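Local coordinates for protein putative fimbrial subunit (Corynebacterium diphtheriae, PDB 4HSQ) that is the major pilin SpaD, copies of which probably polymerise into the shaft of a surface pilus; this two-domain fragment binds calcium, at residues Y23-D28 against F41-E46; Q54-V59 against Y71-P76; G62-G67 against L92-S97; L83-T88 against M101-E106. All blocks are in the same frame, centred on the assembly; numbering follows the deposited sequence.

Contact 1 of 4, residues Y23-D28 against F41-E46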
# COMPACT_ATOMS: atom_id res chain seq x y z
N TYR A 23 3.35 -2.97 -8.63
CA TYR A 23 4.74 -2.67 -8.86
C TYR A 23 5.03 -2.87 -10.32
O TYR A 23 4.49 -3.81 -10.91
CB TYR A 23 5.69 -3.54 -8.05
CG TYR A 23 5.63 -3.25 -6.57
CD1 TYR A 23 6.11 -2.05 -6.05
CD2 TYR A 23 5.18 -4.21 -5.67
CE1 TYR A 23 6.11 -1.80 -4.68
CE2 TYR A 23 5.14 -3.96 -4.30
CZ TYR A 23 5.62 -2.76 -3.81
OH TYR A 23 5.59 -2.52 -2.46
N THR A 24 5.95 -2.07 -10.86
CA THR A 24 6.39 -2.28 -12.23
C THR A 24 7.92 -2.33 -12.23
O THR A 24 8.56 -1.49 -11.59
CB THR A 24 5.83 -1.23 -13.22
OG1 THR A 24 4.41 -1.43 -13.33
CG2 THR A 24 6.44 -1.38 -14.64
N ILE A 25 8.48 -3.32 -12.93
CA ILE A 25 9.94 -3.49 -13.06
C ILE A 25 10.27 -3.36 -14.53
O ILE A 25 9.72 -4.10 -15.36
CB ILE A 25 10.46 -4.82 -12.45
CG1 ILE A 25 10.05 -4.93 -10.94
CG2 ILE A 25 12.01 -4.93 -12.61
CD1 ILE A 25 9.91 -6.39 -10.49
N LYS A 26 11.16 -2.41 -14.85
CA LYS A 26 11.59 -2.15 -16.23
C LYS A 26 13.09 -2.33 -16.32
O LYS A 26 13.84 -1.91 -15.42
CB LYS A 26 11.16 -0.75 -16.70
CG LYS A 26 9.64 -0.62 -16.86
CD LYS A 26 9.22 0.57 -17.72
CE LYS A 26 7.72 0.83 -17.65
NZ LYS A 26 6.90 -0.21 -18.34
N ALA A 27 13.52 -2.98 -17.39
CA ALA A 27 14.93 -3.26 -17.60
C ALA A 27 15.21 -3.50 -19.06
O ALA A 27 14.36 -4.06 -19.76
CB ALA A 27 15.34 -4.49 -16.79
N ASP A 28 16.40 -3.16 -19.51
CA ASP A 28 16.75 -3.44 -20.89
C ASP A 28 17.26 -4.85 -21.01
O ASP A 28 18.04 -5.31 -20.18
CB ASP A 28 17.82 -2.45 -21.40
CG ASP A 28 17.35 -1.01 -21.42
OD1 ASP A 28 16.32 -0.74 -22.05
OD2 ASP A 28 18.03 -0.17 -20.79
N PHE A 41 16.32 -15.31 -19.00
CA PHE A 41 15.92 -13.99 -18.52
C PHE A 41 14.88 -14.18 -17.44
O PHE A 41 13.89 -14.87 -17.67
CB PHE A 41 15.35 -13.10 -19.65
CG PHE A 41 15.23 -11.65 -19.26
CD1 PHE A 41 14.17 -11.20 -18.49
CD2 PHE A 41 16.20 -10.73 -19.64
CE1 PHE A 41 14.08 -9.87 -18.09
CE2 PHE A 41 16.11 -9.39 -19.24
CZ PHE A 41 15.05 -8.97 -18.47
N ARG A 42 15.08 -13.57 -16.27
CA ARG A 42 14.08 -13.63 -15.21
C ARG A 42 14.09 -12.37 -14.35
O ARG A 42 15.07 -11.62 -14.32
CB ARG A 42 14.25 -14.89 -14.33
CG ARG A 42 15.45 -14.88 -13.37
CD ARG A 42 15.62 -16.24 -12.72
NE ARG A 42 16.62 -16.22 -11.65
CZ ARG A 42 17.89 -16.58 -11.80
NH1 ARG A 42 18.34 -16.97 -12.98
NH2 ARG A 42 18.72 -16.54 -10.77
N PHE A 43 12.95 -12.11 -13.69
CA PHE A 43 12.81 -11.06 -12.70
C PHE A 43 12.71 -11.72 -11.38
O PHE A 43 11.99 -12.70 -11.26
CB PHE A 43 11.53 -10.21 -12.94
CG PHE A 43 11.30 -9.67 -14.32
CD1 PHE A 43 11.52 -8.33 -14.60
CD2 PHE A 43 10.76 -10.49 -15.32
CE1 PHE A 43 11.25 -7.81 -15.88
CE2 PHE A 43 10.48 -9.96 -16.59
CZ PHE A 43 10.71 -8.63 -16.86
N GLU A 44 13.35 -11.15 -10.35
CA GLU A 44 13.25 -11.65 -8.99
C GLU A 44 12.90 -10.51 -8.09
O GLU A 44 13.39 -9.41 -8.31
CB GLU A 44 14.55 -12.34 -8.53
CG GLU A 44 14.68 -13.72 -9.15
CD GLU A 44 15.74 -14.61 -8.56
OE1 GLU A 44 16.37 -14.22 -7.55
OE2 GLU A 44 15.96 -15.71 -9.12
N ASP A 45 12.02 -10.74 -7.11
CA ASP A 45 11.62 -9.68 -6.20
C ASP A 45 11.25 -10.27 -4.85
O ASP A 45 10.27 -11.02 -4.74
CB ASP A 45 10.44 -8.87 -6.80
CG ASP A 45 10.15 -7.56 -6.07
OD1 ASP A 45 10.21 -7.55 -4.83
OD2 ASP A 45 9.69 -6.60 -6.73
N GLU A 46 12.05 -9.92 -3.83
CA GLU A 46 11.85 -10.33 -2.43
C GLU A 46 10.80 -9.44 -1.85
O GLU A 46 11.05 -8.28 -1.53
CB GLU A 46 13.15 -10.23 -1.62
CG GLU A 46 14.22 -11.22 -2.06
CD GLU A 46 15.50 -11.09 -1.25
OE1 GLU A 46 15.49 -11.44 -0.05
OE2 GLU A 46 16.50 -10.58 -1.81
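The ring of Phe43 receives Ile25 at its edge, the CG2 methyl lying near the ring plane 4.0 Å from Phe43 CD1. One face of the same ring is taken by its strand mate Phe41, whose CE1 stands 3.8 Å above the plane of the Phe43 ring, shifted toward the rim. Phe41 in turn has Phe43 CE2 in plane at its own edge, so the two rings are turned steeply against each other. Ile25 and Phe43 pass side by side in opposite directions rather than end on, and no hydrogen bond joins 23-28 to 41-46. With CG1 beside the backbone N (chi1 -56°), Ile25 turns CG2 to the ring and sends CD1 toward the carboxylate of Asp45, 3.8 Å from Asp45 OD2. Asp45 is a buried residue, and its OD2 is hydrogen-bonded to Lys8 NZ; Lys8 also makes a cation-pi contact with Tyr23.

The other surface of 41-46 carries charged side chains. Arg42 NE gives Glu44 OE2 a nearly straight bond of 2.7 Å (168°), meeting it from above the carboxylate plane while staying in the plane of the guanidinium. Glu44 OE1 goes on to a salt bridge with Lys82.

The apolar pair is typical of the core of a two-sheet beta sandwich, since 20-28 and 41-46 belong to different sheets. The gathering of Lys8, Asp45 and nearby Asn120 is consistent with the Lys-Asn isopeptide sites of pilin domains, in which an acidic residue lies beside the pair.

Contact 2 of 4, residues Q54-V59 against Y71-P76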
# COMPACT_ATOMS: atom_id res chain seq x y z
N GLN A 54 -0.64 -11.15 -5.51
CA GLN A 54 -1.93 -11.46 -6.13
C GLN A 54 -1.71 -12.17 -7.47
O GLN A 54 -2.09 -13.34 -7.63
CB GLN A 54 -2.77 -10.19 -6.36
CG GLN A 54 -3.03 -9.37 -5.08
CD GLN A 54 -3.72 -10.17 -4.01
OE1 GLN A 54 -3.16 -10.47 -2.94
NE2 GLN A 54 -4.92 -10.52 -4.27
N LYS A 55 -1.10 -11.45 -8.44
CA LYS A 55 -0.91 -11.97 -9.79
C LYS A 55 -0.02 -11.08 -10.59
O LYS A 55 0.15 -9.90 -10.27
CB LYS A 55 -2.29 -12.07 -10.53
CG LYS A 55 -3.02 -10.71 -10.71
CD LYS A 55 -4.27 -10.79 -11.60
CE LYS A 55 -4.97 -9.44 -11.68
NZ LYS A 55 -5.83 -9.16 -10.49
N VAL A 56 0.51 -11.63 -11.69
CA VAL A 56 1.23 -10.86 -12.69
C VAL A 56 0.13 -10.26 -13.55
O VAL A 56 -0.83 -10.98 -13.86
CB VAL A 56 2.21 -11.76 -13.50
CG1 VAL A 56 2.75 -11.03 -14.75
CG2 VAL A 56 3.36 -12.27 -12.62
N THR A 57 0.21 -8.97 -13.88
CA THR A 57 -0.81 -8.33 -14.73
C THR A 57 -0.26 -8.16 -16.14
O THR A 57 -1.03 -8.21 -17.11
CB THR A 57 -1.27 -6.98 -14.14
OG1 THR A 57 -0.18 -6.10 -14.12
CG2 THR A 57 -1.83 -7.10 -12.73
N GLU A 58 1.06 -7.98 -16.28
CA GLU A 58 1.64 -7.84 -17.62
C GLU A 58 3.11 -8.14 -17.64
O GLU A 58 3.84 -7.75 -16.74
CB GLU A 58 1.41 -6.41 -18.18
CG GLU A 58 1.98 -6.17 -19.56
CD GLU A 58 1.80 -4.73 -19.97
OE1 GLU A 58 2.59 -3.88 -19.50
OE2 GLU A 58 0.83 -4.44 -20.70
N VAL A 59 3.54 -8.83 -18.70
CA VAL A 59 4.93 -9.08 -19.05
C VAL A 59 5.07 -8.61 -20.49
O VAL A 59 4.33 -9.08 -21.35
CB VAL A 59 5.44 -10.54 -18.86
CG1 VAL A 59 6.92 -10.60 -19.16
CG2 VAL A 59 5.18 -11.05 -17.45
N TYR A 71 6.16 -17.25 -19.80
CA TYR A 71 6.87 -17.10 -18.55
C TYR A 71 6.31 -18.04 -17.48
O TYR A 71 5.19 -18.53 -17.60
CB TYR A 71 6.83 -15.63 -18.04
CG TYR A 71 5.43 -15.09 -17.77
CD1 TYR A 71 4.83 -15.26 -16.51
CD2 TYR A 71 4.72 -14.41 -18.74
CE1 TYR A 71 3.54 -14.78 -16.26
CE2 TYR A 71 3.43 -13.92 -18.50
CZ TYR A 71 2.85 -14.10 -17.25
OH TYR A 71 1.60 -13.61 -16.97
N THR A 72 7.09 -18.30 -16.44
CA THR A 72 6.55 -19.07 -15.32
C THR A 72 6.53 -18.11 -14.15
O THR A 72 7.31 -17.16 -14.13
CB THR A 72 7.34 -20.35 -15.01
OG1 THR A 72 8.63 -19.98 -14.54
CG2 THR A 72 7.44 -21.32 -16.18
N VAL A 73 5.63 -18.36 -13.20
CA VAL A 73 5.53 -17.62 -11.94
C VAL A 73 5.68 -18.63 -10.85
O VAL A 73 5.01 -19.67 -10.89
CB VAL A 73 4.19 -16.82 -11.78
CG1 VAL A 73 4.29 -15.82 -10.62
CG2 VAL A 73 3.82 -16.09 -13.06
N ASN A 74 6.50 -18.36 -9.85
CA ASN A 74 6.58 -19.30 -8.72
C ASN A 74 5.39 -18.98 -7.76
O ASN A 74 4.48 -18.22 -8.12
CB ASN A 74 7.96 -19.16 -8.04
CG ASN A 74 8.14 -17.87 -7.25
OD1 ASN A 74 7.51 -16.83 -7.53
ND2 ASN A 74 8.92 -17.93 -6.19
N ASP A 75 5.42 -19.51 -6.55
CA ASP A 75 4.43 -19.21 -5.51
C ASP A 75 5.19 -18.50 -4.38
O ASP A 75 5.86 -19.18 -3.60
CB ASP A 75 3.71 -20.49 -5.02
CG ASP A 75 2.66 -20.24 -3.92
OD1 ASP A 75 2.16 -19.10 -3.81
OD2 ASP A 75 2.33 -21.19 -3.20
N PRO A 76 5.16 -17.14 -4.29
CA PRO A 76 5.93 -16.45 -3.24
C PRO A 76 5.65 -16.97 -1.83
O PRO A 76 6.59 -17.11 -1.07
CB PRO A 76 5.52 -14.99 -3.41
CG PRO A 76 5.28 -14.88 -4.90
CD PRO A 76 4.49 -16.16 -5.17
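Facing strands of a beta sandwich meet here near one side of the core, where Val56 and Val59 of 54-59 pack on Tyr71 and Val73 of 71-76. The strand segments run antiparallel at 159°, their axes approaching to 9.4 Å, and side chains alone bridge them. Strand 51-61 belongs to the sheet that also contains 100-109, whereas 71-73 pairs with 82-87 in the other sheet. Two classic beta bulges interrupt the first strand: Gln54 and Lys55 both face Glu106, and Thr57 and Glu58 both face Thr104. The second bulge adds a residue between Val56 and Val59, and this is why two valines three positions apart can both turn toward 71-76.

Tyr71 is the centre of the contact. Its CG sits between the backbone N and the carbonyl carbon (chi1 61°), which stands the ring up from its strand with the hydroxyl end against Val56. Val56 CG1 comes from the opposite direction and lies 3.6 Å from Tyr71 OH, approaching the ring obliquely. The other methyl, Val56 CG2, runs alongside Val73 and rests 3.9 Å from Val73 CG2. Within the second strand, Val73 CG2 also lies in plane at the edge of the Tyr71 ring, which is thus backed on that side, while Val85 of strand 82-87 touches Tyr71 as well. Over one face comes Val59, crossing at a slant in a CH-pi contact: Val59 CG2 is 3.7 Å from the centroid of the Tyr71 ring, 19° off its normal, and displaced toward the CD2-CE2 side, with CE2 the nearest ring atom at 3.5 Å.

Contact 3 of 4, residues G62-G67 against L92-S97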
# COMPACT_ATOMS: atom_id res chain seq x y z
N GLY A 62 9.47 -5.15 -25.27
CA GLY A 62 9.25 -4.02 -26.18
C GLY A 62 7.76 -3.71 -26.19
O GLY A 62 7.17 -3.45 -25.13
N ASP A 63 7.13 -3.83 -27.35
CA ASP A 63 5.68 -3.64 -27.48
C ASP A 63 4.95 -4.97 -27.46
O ASP A 63 3.72 -4.97 -27.46
CB ASP A 63 5.35 -2.86 -28.77
CG ASP A 63 5.76 -1.40 -28.68
OD1 ASP A 63 5.31 -0.71 -27.73
OD2 ASP A 63 6.53 -0.95 -29.56
N THR A 64 5.68 -6.10 -27.45
CA THR A 64 5.05 -7.42 -27.44
C THR A 64 4.54 -7.76 -26.03
O THR A 64 5.33 -7.91 -25.11
CB THR A 64 6.02 -8.50 -27.94
OG1 THR A 64 6.60 -8.09 -29.17
CG2 THR A 64 5.37 -9.87 -28.09
N VAL A 65 3.23 -7.98 -25.90
CA VAL A 65 2.65 -8.39 -24.63
C VAL A 65 2.77 -9.91 -24.56
O VAL A 65 2.21 -10.61 -25.40
CB VAL A 65 1.19 -7.89 -24.45
CG1 VAL A 65 0.58 -8.45 -23.18
CG2 VAL A 65 1.15 -6.36 -24.45
N LEU A 66 3.50 -10.43 -23.56
CA LEU A 66 3.69 -11.88 -23.44
C LEU A 66 2.47 -12.56 -22.86
O LEU A 66 1.67 -11.92 -22.17
CB LEU A 66 4.94 -12.21 -22.58
CG LEU A 66 6.31 -11.75 -23.07
CD1 LEU A 66 7.43 -12.47 -22.33
CD2 LEU A 66 6.49 -11.97 -24.57
N GLY A 67 2.29 -13.83 -23.20
CA GLY A 67 1.21 -14.65 -22.66
C GLY A 67 1.72 -15.51 -21.52
O GLY A 67 2.93 -15.59 -21.29
N LEU A 92 11.31 -16.44 -24.47
CA LEU A 92 12.64 -15.97 -24.90
C LEU A 92 12.70 -15.77 -26.43
O LEU A 92 13.34 -14.82 -26.88
CB LEU A 92 13.74 -16.91 -24.42
CG LEU A 92 13.96 -17.03 -22.91
CD1 LEU A 92 14.73 -18.29 -22.59
CD2 LEU A 92 14.64 -15.78 -22.34
N LYS A 93 11.95 -16.58 -27.21
CA LYS A 93 11.86 -16.45 -28.68
C LYS A 93 11.21 -15.12 -29.09
O LYS A 93 11.49 -14.62 -30.17
CB LYS A 93 11.05 -17.61 -29.28
CG LYS A 93 11.79 -18.93 -29.36
CD LYS A 93 10.92 -19.99 -30.06
CE LYS A 93 11.41 -21.40 -29.85
NZ LYS A 93 11.07 -21.93 -28.50
N LYS A 94 10.31 -14.57 -28.25
CA LYS A 94 9.60 -13.33 -28.56
C LYS A 94 10.43 -12.10 -28.19
O LYS A 94 10.03 -10.98 -28.52
CB LYS A 94 8.24 -13.29 -27.83
CG LYS A 94 7.27 -14.37 -28.26
CD LYS A 94 5.89 -14.13 -27.67
CE LYS A 94 4.94 -15.25 -27.99
NZ LYS A 94 3.64 -15.08 -27.28
N VAL A 95 11.57 -12.29 -27.51
CA VAL A 95 12.40 -11.15 -27.09
C VAL A 95 13.33 -10.75 -28.22
O VAL A 95 14.05 -11.59 -28.75
CB VAL A 95 13.18 -11.42 -25.77
CG1 VAL A 95 13.94 -10.16 -25.31
CG2 VAL A 95 12.24 -11.92 -24.67
N LYS A 96 13.30 -9.45 -28.59
CA LYS A 96 14.17 -8.91 -29.64
C LYS A 96 15.36 -8.24 -28.99
O LYS A 96 15.24 -7.74 -27.87
CB LYS A 96 13.42 -7.95 -30.59
CG LYS A 96 12.05 -8.43 -31.12
CD LYS A 96 12.14 -9.46 -32.24
CE LYS A 96 10.85 -10.24 -32.41
NZ LYS A 96 11.01 -11.68 -32.03
N SER A 97 16.52 -8.27 -29.64
CA SER A 97 17.78 -7.69 -29.15
C SER A 97 17.58 -6.26 -28.61
O SER A 97 16.97 -5.43 -29.29
CB SER A 97 18.82 -7.69 -30.27
OG SER A 97 19.91 -6.85 -29.93
O HOH W 1 2.75 -12.50 -27.26
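Thr64 and Lys94 bring the two backbones nearest, with their CA atoms 7.5 Å apart. The 62-67 segment carries the short strand 64-65 and then runs on toward Gly67; 92-97 leaves the helix 89-93 and opens into a loop, with Val95 N still bonded to Leu92 O at 3.2 Å. No direct hydrogen bond links the segments.

Most of the contact is made by the aliphatic part of Lys94, extended beyond CG (chi2 -171°, chi3 -175°), which lies alongside Leu66 and runs in the opposite direction. Leu66 CD2 rests against Lys94 CD at 3.8 Å and against Lys94 CB at 3.9 Å, while Thr64 CG2 borders the chain more loosely. The ammonium end reaches Asp70 in a salt bridge, and Asp70 OD2 also accepts the Gly67 N-H. A water joins the segments as well: it donates to Val65 O at 2.7 Å and accepts from Lys94 NZ at 2.7 Å.

Leu66 continues inward onto Val59 of strand 51-61 and Leu87 of strand 82-87. The contact thus ties an outermost strand of one sheet to the exit of the helix that connects strands 82-87 and 100-109.

Contact 4 of 4, residues L83-T88 against M101-E106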
# COMPACT_ATOMS: atom_id res chain seq x y z
N LEU A 83 9.17 -13.45 -5.20
CA LEU A 83 8.52 -13.63 -6.50
C LEU A 83 9.58 -13.86 -7.57
O LEU A 83 10.57 -13.13 -7.63
CB LEU A 83 7.67 -12.38 -6.88
CG LEU A 83 7.04 -12.39 -8.29
CD1 LEU A 83 5.98 -13.47 -8.39
CD2 LEU A 83 6.43 -11.01 -8.63
N VAL A 84 9.39 -14.88 -8.42
CA VAL A 84 10.31 -15.14 -9.53
C VAL A 84 9.47 -15.30 -10.79
O VAL A 84 8.62 -16.18 -10.84
CB VAL A 84 11.23 -16.38 -9.30
CG1 VAL A 84 12.22 -16.54 -10.45
CG2 VAL A 84 11.98 -16.29 -7.97
N VAL A 85 9.70 -14.45 -11.79
CA VAL A 85 9.02 -14.51 -13.09
C VAL A 85 10.09 -14.85 -14.10
O VAL A 85 10.98 -14.05 -14.32
CB VAL A 85 8.27 -13.19 -13.43
CG1 VAL A 85 7.59 -13.31 -14.79
CG2 VAL A 85 7.26 -12.84 -12.33
N THR A 86 10.03 -16.07 -14.65
CA THR A 86 11.08 -16.60 -15.55
C THR A 86 10.56 -16.75 -16.95
O THR A 86 9.55 -17.41 -17.14
CB THR A 86 11.55 -17.96 -15.01
OG1 THR A 86 11.89 -17.85 -13.63
CG2 THR A 86 12.74 -18.52 -15.79
N LEU A 87 11.27 -16.21 -17.94
CA LEU A 87 10.83 -16.41 -19.31
C LEU A 87 11.07 -17.85 -19.69
O LEU A 87 12.08 -18.44 -19.29
CB LEU A 87 11.51 -15.47 -20.32
CG LEU A 87 11.42 -13.96 -20.07
CD1 LEU A 87 11.88 -13.22 -21.30
CD2 LEU A 87 9.99 -13.52 -19.71
N THR A 88 10.09 -18.43 -20.40
CA THR A 88 10.19 -19.81 -20.88
C THR A 88 10.96 -19.80 -22.21
O THR A 88 11.20 -18.71 -22.73
CB THR A 88 8.78 -20.40 -21.07
OG1 THR A 88 8.10 -19.65 -22.07
CG2 THR A 88 7.97 -20.42 -19.80
N MSE A 101 12.23 -4.60 -21.40
CA MSE A 101 11.46 -5.61 -20.69
C MSE A 101 10.63 -4.93 -19.62
O MSE A 101 11.12 -4.01 -18.94
CB MSE A 101 12.38 -6.66 -20.04
CG MSE A 101 13.37 -7.28 -21.01
SE MSE A 101 12.47 -8.12 -22.48
CE MSE A 101 11.39 -9.46 -21.53
N SER A 102 9.42 -5.42 -19.41
CA SER A 102 8.58 -4.82 -18.39
C SER A 102 7.78 -5.88 -17.69
O SER A 102 7.26 -6.79 -18.33
CB SER A 102 7.64 -3.79 -19.02
OG SER A 102 6.95 -3.06 -18.02
N LEU A 103 7.67 -5.74 -16.37
CA LEU A 103 6.85 -6.65 -15.57
C LEU A 103 6.00 -5.84 -14.64
O LEU A 103 6.54 -5.08 -13.85
CB LEU A 103 7.73 -7.66 -14.76
CG LEU A 103 7.00 -8.39 -13.59
CD1 LEU A 103 5.95 -9.39 -14.12
CD2 LEU A 103 7.99 -9.09 -12.64
N THR A 104 4.68 -6.05 -14.68
CA THR A 104 3.77 -5.41 -13.73
C THR A 104 3.06 -6.50 -12.96
O THR A 104 2.53 -7.45 -13.56
CB THR A 104 2.76 -4.44 -14.42
OG1 THR A 104 3.49 -3.41 -15.07
CG2 THR A 104 1.82 -3.77 -13.38
N PHE A 105 3.03 -6.36 -11.64
CA PHE A 105 2.34 -7.37 -10.83
C PHE A 105 1.62 -6.67 -9.70
O PHE A 105 1.96 -5.54 -9.32
CB PHE A 105 3.29 -8.47 -10.32
CG PHE A 105 4.35 -8.00 -9.35
CD1 PHE A 105 4.15 -8.10 -7.98
CD2 PHE A 105 5.60 -7.58 -9.81
CE1 PHE A 105 5.14 -7.67 -7.09
CE2 PHE A 105 6.58 -7.14 -8.92
CZ PHE A 105 6.35 -7.20 -7.56
N GLU A 106 0.65 -7.38 -9.16
CA GLU A 106 -0.24 -6.87 -8.15
C GLU A 106 -0.02 -7.51 -6.80
O GLU A 106 0.20 -8.72 -6.71
CB GLU A 106 -1.66 -7.11 -8.65
CG GLU A 106 -2.78 -6.54 -7.81
CD GLU A 106 -4.10 -7.05 -8.34
OE1 GLU A 106 -4.52 -6.61 -9.43
OE2 GLU A 106 -4.69 -7.95 -7.70
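Thr88 OG1, next in the chain to Leu87, which touches Met101 across the contact, has two partners: it caps the backbone N of Gly91 at the start of helix 89-93 and bonds to Ser69 O. These bonds lie just past the end of strand 82-87, while the faces of 83-88 and 101-106 turned to each other are wholly apolar. The strands are inclined at 141°, with axes no closer than 10.3 Å.

Three pairs fill this distance. Leu83 holds CG anti to its nitrogen (chi1 174°) and drives one methyl straight onto the Phe105 ring: Leu83 CD2 is 3.6 Å from the centroid of Phe105 and only 6° off the normal, a CH-pi contact over the centre of the face. Val85 and Leu103 meet tip to tip, Val85 CG2 lying 3.8 Å from Leu103 CD2. Leu87 CD1 likewise meets the CE methyl of Met101, a selenomethionine, at 3.8 Å; the bends at chi2 and chi3 of Met101 turn that methyl up to the leucine.

Phe41, Phe43 and Asp45 of strand 41-46 lie along the same row, touching Met101, Leu103 and Phe105 in turn. Such packing of two sheets face to face, with side chains but no backbone bonds joining these segments, is typical of a beta-sandwich core.

Overall arrangement
From the N terminus, contact 1 is the first to close, bringing 41-46 back over 23-28 across a twelve-residue connection without helix or strand. Contact 2 follows in series, folding 71-76 over 54-59. Contact 3 opens inside that loop, at 62-67, and closes only at 92-97, so it crosses contact 2; it also crosses contact 4, which runs from 83-88 to 101-106. Contacts 1 and 2 both flank contact 4, each with its centre about 6 Å from that of contact 4, and backbone pairing connects them with it in both sheets. Together the three join the two sheets of the Sgo0707 N2 domain, while contact 3 closes one end, where Val95 and Leu66 reach Leu87.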